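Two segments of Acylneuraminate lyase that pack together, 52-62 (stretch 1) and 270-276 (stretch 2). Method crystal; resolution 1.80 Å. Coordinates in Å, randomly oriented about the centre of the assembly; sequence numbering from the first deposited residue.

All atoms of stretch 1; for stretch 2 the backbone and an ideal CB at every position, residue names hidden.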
ATOM      1  N   GLY A  52      19.183  -9.893  16.675  1.00  9.85           N
ATOM      2  CA  GLY A  52      19.530 -10.504  17.972  1.00 10.05           C
ATOM      3  C   GLY A  52      18.333 -11.070  18.731  1.00 10.53           C
ATOM      4  O   GLY A  52      18.454 -11.421  19.896  1.00 10.12           O
ATOM      5  N   GLU A  53      17.186 -11.177  18.050  1.00 10.24           N
ATOM      6  CA  GLU A  53      15.970 -11.729  18.630  1.00 11.27           C
ATOM      7  C   GLU A  53      15.565 -11.039  19.933  1.00 11.50           C
ATOM      8  O   GLU A  53      15.113 -11.699  20.876  1.00 11.81           O
ATOM      9  CB  GLU A  53      16.130 -13.254  18.823  1.00 10.89           C
ATOM     10  CG  GLU A  53      16.211 -13.973  17.465  1.00 11.46           C
ATOM     11  CD  GLU A  53      16.625 -15.439  17.587  1.00 13.53           C
ATOM     12  OE1 GLU A  53      15.787 -16.253  17.993  1.00 11.39           O
ATOM     13  OE2 GLU A  53      17.773 -15.775  17.249  1.00 14.09           O
ATOM     14  N   PHE A  54      15.723  -9.714  19.987  1.00 11.37           N
ATOM     15  CA  PHE A  54      15.609  -9.023  21.272  1.00 11.66           C
ATOM     16  C   PHE A  54      14.235  -9.183  21.890  1.00 11.99           C
ATOM     17  O   PHE A  54      14.137  -9.251  23.101  1.00 11.88           O
ATOM     18  CB  PHE A  54      15.984  -7.532  21.201  1.00 11.99           C
ATOM     19  CG  PHE A  54      14.950  -6.671  20.576  1.00 11.91           C
ATOM     20  CD1 PHE A  54      14.222  -5.773  21.360  1.00 14.21           C
ATOM     21  CD2 PHE A  54      14.716  -6.727  19.203  1.00 12.39           C
ATOM     22  CE1 PHE A  54      13.262  -4.970  20.797  1.00 13.04           C
ATOM     23  CE2 PHE A  54      13.751  -5.933  18.617  1.00 13.53           C
ATOM     24  CZ  PHE A  54      13.018  -5.043  19.421  1.00 12.48           C
ATOM     25  N   LEU A  55      13.197  -9.236  21.065  1.00 12.58           N
ATOM     26  CA  LEU A  55      11.826  -9.445  21.575  1.00 13.98           C
ATOM     27  C   LEU A  55      11.602 -10.788  22.244  1.00 13.56           C
ATOM     28  O   LEU A  55      10.597 -10.980  22.960  1.00 13.69           O
ATOM     29  CB  LEU A  55      10.771  -9.231  20.487  1.00 14.85           C
ATOM     30  CG  LEU A  55      10.514  -7.777  20.085  1.00 16.66           C
ATOM     31  CD1 LEU A  55       9.322  -7.749  19.179  1.00 21.39           C
ATOM     32  CD2 LEU A  55      10.315  -6.864  21.305  1.00 17.41           C
ATOM     33  N   LEU A  56      12.529 -11.709  22.032  1.00 12.59           N
ATOM     34  CA  LEU A  56      12.447 -13.048  22.595  1.00 12.77           C
ATOM     35  C   LEU A  56      13.344 -13.193  23.814  1.00 12.81           C
ATOM     36  O   LEU A  56      13.456 -14.278  24.395  1.00 12.75           O
ATOM     37  CB  LEU A  56      12.827 -14.098  21.535  1.00 12.25           C
ATOM     38  CG  LEU A  56      12.096 -13.948  20.208  1.00 12.48           C
ATOM     39  CD1 LEU A  56      12.472 -15.066  19.234  1.00 11.40           C
ATOM     40  CD2 LEU A  56      10.601 -13.906  20.419  1.00 11.67           C
ATOM     41  N   LEU A  57      14.002 -12.098  24.183  1.00 11.35           N
ATOM     42  CA  LEU A  57      14.843 -12.061  25.379  1.00 11.08           C
ATOM     43  C   LEU A  57      14.102 -11.544  26.597  1.00 11.38           C
ATOM     44  O   LEU A  57      13.398 -10.542  26.500  1.00 11.88           O
ATOM     45  CB  LEU A  57      16.032 -11.096  25.160  1.00 11.09           C
ATOM     46  CG  LEU A  57      17.051 -11.523  24.105  1.00  9.48           C
ATOM     47  CD1 LEU A  57      18.096 -10.427  23.892  1.00  8.96           C
ATOM     48  CD2 LEU A  57      17.685 -12.817  24.608  1.00 10.52           C
ATOM     49  N   SER A  58      14.311 -12.173  27.760  1.00 11.52           N
ATOM     50  CA  SER A  58      13.842 -11.574  29.014  1.00 12.09           C
ATOM     51  C   SER A  58      14.709 -10.359  29.329  1.00 12.48           C
ATOM     52  O   SER A  58      15.816 -10.199  28.767  1.00 12.29           O
ATOM     53  CB  SER A  58      13.908 -12.577  30.169  1.00 12.87           C
ATOM     54  OG  SER A  58      15.252 -12.850  30.524  1.00 12.86           O
ATOM     55  N   PHE A  59      14.214  -9.512  30.223  1.00 12.79           N
ATOM     56  CA  PHE A  59      14.971  -8.369  30.708  1.00 12.44           C
ATOM     57  C   PHE A  59      16.324  -8.805  31.254  1.00 13.18           C
ATOM     58  O   PHE A  59      17.352  -8.206  30.933  1.00 13.52           O
ATOM     59  CB  PHE A  59      14.154  -7.650  31.771  1.00 13.31           C
ATOM     60  CG  PHE A  59      14.842  -6.451  32.377  1.00 12.25           C
ATOM     61  CD1 PHE A  59      15.408  -5.466  31.576  1.00 14.61           C
ATOM     62  CD2 PHE A  59      14.893  -6.309  33.753  1.00 14.85           C
ATOM     63  CE1 PHE A  59      16.021  -4.359  32.158  1.00 15.85           C
ATOM     64  CE2 PHE A  59      15.504  -5.210  34.339  1.00 17.30           C
ATOM     65  CZ  PHE A  59      16.068  -4.235  33.536  1.00 17.39           C
ATOM     66  N   GLU A  60      16.323  -9.866  32.054  1.00 13.59           N
ATOM     67  CA  GLU A  60      17.554 -10.427  32.594  1.00 14.87           C
ATOM     68  C   GLU A  60      18.503 -10.971  31.512  1.00 14.31           C
ATOM     69  O   GLU A  60      19.732 -10.818  31.629  1.00 14.83           O
ATOM     70  CB  GLU A  60      17.234 -11.494  33.652  1.00 15.50           C
ATOM     71  CG  GLU A  60      16.647 -10.895  34.942  1.00 20.19           C
ATOM     72  CD  GLU A  60      17.643 -10.025  35.715  1.00 26.87           C
ATOM     73  OE1 GLU A  60      18.841 -10.406  35.793  1.00 29.99           O
ATOM     74  OE2 GLU A  60      17.236  -8.961  36.240  1.00 28.48           O
ATOM     75  N   ASP A  61      17.942 -11.580  30.466  1.00 13.73           N
ATOM     76  CA  ASP A  61      18.741 -12.056  29.322  1.00 13.99           C
ATOM     77  C   ASP A  61      19.457 -10.853  28.653  1.00 13.37           C
ATOM     78  O   ASP A  61      20.637 -10.955  28.271  1.00 13.52           O
ATOM     79  CB  ASP A  61      17.878 -12.723  28.234  1.00 13.94           C
ATOM     80  CG  ASP A  61      17.335 -14.120  28.595  1.00 17.95           C
ATOM     81  OD1 ASP A  61      17.907 -14.870  29.436  1.00 17.55           O
ATOM     82  OD2 ASP A  61      16.322 -14.486  27.936  1.00 19.65           O
ATOM     83  N   LYS A  62      18.724  -9.747  28.473  1.00 12.71           N
ATOM     84  CA  LYS A  62      19.257  -8.542  27.806  1.00 12.44           C
ATOM     85  C   LYS A  62      20.462  -7.989  28.561  1.00 12.68           C
ATOM     86  O   LYS A  62      21.515  -7.712  27.978  1.00 12.05           O
ATOM     87  CB  LYS A  62      18.185  -7.469  27.651  1.00 11.80           C
ATOM     88  CG  LYS A  62      17.068  -7.866  26.675  1.00 10.91           C
ATOM     89  CD  LYS A  62      15.932  -6.875  26.722  1.00 11.32           C
ATOM     90  CE  LYS A  62      14.685  -7.417  26.041  1.00 11.32           C
ATOM     91  NZ  LYS A  62      13.619  -6.368  25.934  1.00 10.37           N
ATOM     92  N   UNK A 270      20.996 -21.731  18.458  1.00 12.68           N
ATOM     93  CA  UNK A 270      19.767 -21.766  17.659  1.00 13.26           C
ATOM     94  C   UNK A 270      18.887 -20.561  17.926  1.00 12.15           C
ATOM     95  O   UNK A 270      19.105 -19.804  18.883  1.00 12.05           O
ATOM     96  CB  UNK A 270      18.983 -23.049  17.944  1.00 13.26           C
ATOM     97  N   UNK A 271      17.886 -20.384  17.076  1.00 12.84           N
ATOM     98  CA  UNK A 271      16.861 -19.379  17.295  1.00 12.09           C
ATOM     99  C   UNK A 271      15.884 -19.853  18.348  1.00 12.65           C
ATOM    100  O   UNK A 271      15.811 -21.040  18.627  1.00 13.87           O
ATOM    101  CB  UNK A 271      16.128 -19.055  15.992  1.00 12.09           C
ATOM    102  N   UNK A 272      15.176 -18.907  18.948  1.00 12.95           N
ATOM    103  CA  UNK A 272      14.056 -19.194  19.841  1.00 13.45           C
ATOM    104  C   UNK A 272      12.737 -19.247  19.094  1.00 13.93           C
ATOM    105  O   UNK A 272      12.577 -18.651  18.025  1.00 13.77           O
ATOM    106  CB  UNK A 272      13.980 -18.143  20.950  1.00 13.45           C
ATOM    107  N   UNK A 273      11.778 -19.956  19.675  1.00 14.64           N
ATOM    108  CA  UNK A 273      10.399 -19.921  19.186  1.00 15.45           C
ATOM    109  C   UNK A 273       9.867 -18.493  19.210  1.00 15.00           C
ATOM    110  O   UNK A 273      10.205 -17.729  20.109  1.00 14.66           O
ATOM    111  CB  UNK A 273       9.504 -20.836  20.024  1.00 15.45           C
ATOM    112  N   UNK A 274       8.994 -18.135  18.243  1.00 14.39           N
ATOM    113  CA  UNK A 274       8.379 -19.013  17.246  1.00 13.81           C
ATOM    114  C   UNK A 274       9.091 -19.141  15.891  1.00 13.49           C
ATOM    115  O   UNK A 274       8.467 -19.628  14.922  1.00 12.78           O
ATOM    116  CB  UNK A 274       6.954 -18.518  16.989  1.00 13.81           C
ATOM    117  N   UNK A 275      10.372 -18.749  15.810  1.00 13.11           N
ATOM    118  CA  UNK A 275      11.135 -18.965  14.582  1.00 12.57           C
ATOM    119  C   UNK A 275      11.213 -20.451  14.256  1.00 13.39           C
ATOM    120  O   UNK A 275      11.339 -21.298  15.162  1.00 13.89           O
ATOM    121  CB  UNK A 275      12.541 -18.376  14.711  1.00 12.57           C
ATOM    122  N   UNK A 276      11.111 -20.746  12.965  1.00 12.65           N
ATOM    123  CA  UNK A 276      11.134 -22.111  12.467  1.00 12.94           C
ATOM    124  C   UNK A 276      12.451 -22.797  12.813  1.00 13.59           C
ATOM    125  O   UNK A 276      13.537 -22.244  12.577  1.00 12.98           O
ATOM    126  CB  UNK A 276      10.909 -22.129  10.954  1.00 12.94           C
TER

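At position 270 the CA-to-CB bond points away from stretch 1, and no atom of that segment lies within 5.5 Å of the ideal CB. Stretch 1 therefore sets no preference. The deposited residue is Tyr270, whose side chain makes no contact here.

Position 271 points sideways, with its ideal CB 3.5 Å from Glu53 OE1. A carboxylate oxygen so near the CB suits a small or polar side chain. It is Thr271 (chi1 p); its CA approaches Glu53 OE1 to 3.4 Å, and no hydrogen bond joins the two residues.

At position 272, CA lies 6.9 Å from Leu56 CA. The CB points toward stretch 1, and the ideal CB sits 3.8 Å from Leu56 CD1 and 3.9 Å from Glu53 OE1. The backbone N lies 2.9 Å from Glu53 OE1 and donates to it at 165°, a bond available to any residue but proline. Farther out, Leu56 O and the Asp61 carboxylate offer acceptors and a negative charge. A short apolar side chain could meet Leu56, but a long cationic one, lysine or arginine, could also reach those acceptors. Arg272 is deposited. With chi2 and chi3 both t, the chain extends so that NH1 donates to Leu56 O (2.6 Å, 142°) and to Asp61 OD2 (3.0 Å, 166°), the latter a salt bridge. Both acceptors lie at the guanidinium edge, near its plane, where the N-H bonds point. NH2 adds a weak bond to Asp61 OD2 at 3.4 Å, and a water links NH2, weakly, to Asp61 OD1. Asp61 OD2 also accepts from Ser58 N at 3.1 Å, so the oxygen that binds the arginine also ties down the turn before the helix.

Position 273 points away into space free of stretch 1, so many residues would fit. It is Lys273, whose backbone O lies 3.6 Å from Leu56 CD1.

Position 274 follows a cis peptide bond, which favours proline, and its phi of -93° is compatible with one; its CB points sideways and touches nothing. Pro274 it is, with CD 4.2 Å from Leu56 CD2, an apolar contact.

Position 275 points toward stretch 1, yet its ideal CB is still 5.1 Å from Glu53 OE1. A large apolar side chain, leucine, methionine or an aromatic, could bridge the gap to Leu56. Phe275 (chi1 m) does so: CE2 lies 3.6 Å from Leu56 CD1, which meets the ring at its edge.

Position 276 is out of reach of stretch 1, which sets no preference there; Trp276 makes no contact with it.

Stretch 2 (270-276) YTRKPFW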
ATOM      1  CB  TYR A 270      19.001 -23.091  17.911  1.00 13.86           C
ATOM      2  CG  TYR A 270      19.852 -24.283  17.493  1.00 15.79           C
ATOM      3  CD1 TYR A 270      19.703 -24.849  16.233  1.00 18.47           C
ATOM      4  CD2 TYR A 270      20.872 -24.773  18.321  1.00 20.37           C
ATOM      5  CE1 TYR A 270      20.505 -25.902  15.813  1.00 22.24           C
ATOM      6  CE2 TYR A 270      21.693 -25.826  17.902  1.00 22.74           C
ATOM      7  CZ  TYR A 270      21.493 -26.382  16.651  1.00 22.42           C
ATOM      8  OH  TYR A 270      22.287 -27.423  16.232  1.00 28.16           O
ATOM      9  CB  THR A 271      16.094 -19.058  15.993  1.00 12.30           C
ATOM     10  OG1 THR A 271      15.455 -20.242  15.482  1.00 11.00           O
ATOM     11  CG2 THR A 271      17.079 -18.528  14.951  1.00 11.03           C
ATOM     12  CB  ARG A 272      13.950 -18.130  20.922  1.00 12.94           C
ATOM     13  CG  ARG A 272      14.723 -18.489  22.159  1.00 15.48           C
ATOM     14  CD  ARG A 272      14.495 -17.482  23.297  1.00 15.48           C
ATOM     15  NE  ARG A 272      15.275 -17.911  24.456  1.00 19.69           N
ATOM     16  CZ  ARG A 272      15.612 -17.127  25.485  1.00 21.07           C
ATOM     17  NH1 ARG A 272      15.234 -15.862  25.512  1.00 21.97           N
ATOM     18  NH2 ARG A 272      16.328 -17.617  26.491  1.00 22.69           N
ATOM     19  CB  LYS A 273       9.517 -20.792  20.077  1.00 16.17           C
ATOM     20  CG  LYS A 273       9.971 -22.248  20.154  1.00 20.06           C
ATOM     21  CD  LYS A 273       9.094 -22.954  21.205  1.00 25.30           C
ATOM     22  CE  LYS A 273       9.575 -24.365  21.472  1.00 28.45           C
ATOM     23  NZ  LYS A 273       9.267 -25.224  20.309  1.00 32.19           N
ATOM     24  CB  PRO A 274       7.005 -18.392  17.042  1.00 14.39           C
ATOM     25  CG  PRO A 274       7.204 -16.925  17.342  1.00 14.74           C
ATOM     26  CD  PRO A 274       8.333 -16.817  18.319  1.00 14.65           C
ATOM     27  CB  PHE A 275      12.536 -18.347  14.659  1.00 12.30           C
ATOM     28  CG  PHE A 275      12.502 -16.861  14.579  1.00 11.79           C
ATOM     29  CD1 PHE A 275      12.218 -16.226  13.360  1.00 11.99           C
ATOM     30  CD2 PHE A 275      12.690 -16.086  15.721  1.00 11.75           C
ATOM     31  CE1 PHE A 275      12.150 -14.822  13.287  1.00 13.65           C
ATOM     32  CE2 PHE A 275      12.609 -14.677  15.656  1.00 10.33           C
ATOM     33  CZ  PHE A 275      12.340 -14.059  14.430  1.00 11.37           C
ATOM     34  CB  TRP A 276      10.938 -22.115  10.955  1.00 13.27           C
ATOM     35  CG  TRP A 276      10.720 -23.497  10.414  1.00 15.50           C
ATOM     36  CD1 TRP A 276      11.655 -24.324   9.848  1.00 17.30           C
ATOM     37  CD2 TRP A 276       9.492 -24.226  10.428  1.00 17.43           C
ATOM     38  NE1 TRP A 276      11.074 -25.528   9.496  1.00 17.25           N
ATOM     39  CE2 TRP A 276       9.745 -25.489   9.838  1.00 20.00           C
ATOM     40  CE3 TRP A 276       8.194 -23.931  10.873  1.00 19.18           C
ATOM     41  CZ2 TRP A 276       8.738 -26.462   9.673  1.00 20.13           C
ATOM     42  CZ3 TRP A 276       7.192 -24.901  10.722  1.00 19.84           C
ATOM     43  CH2 TRP A 276       7.477 -26.150  10.113  1.00 20.46           C
TER
HETATM   44  O   HOH W   1      17.623 -17.752  29.247  1.00 27.65           O
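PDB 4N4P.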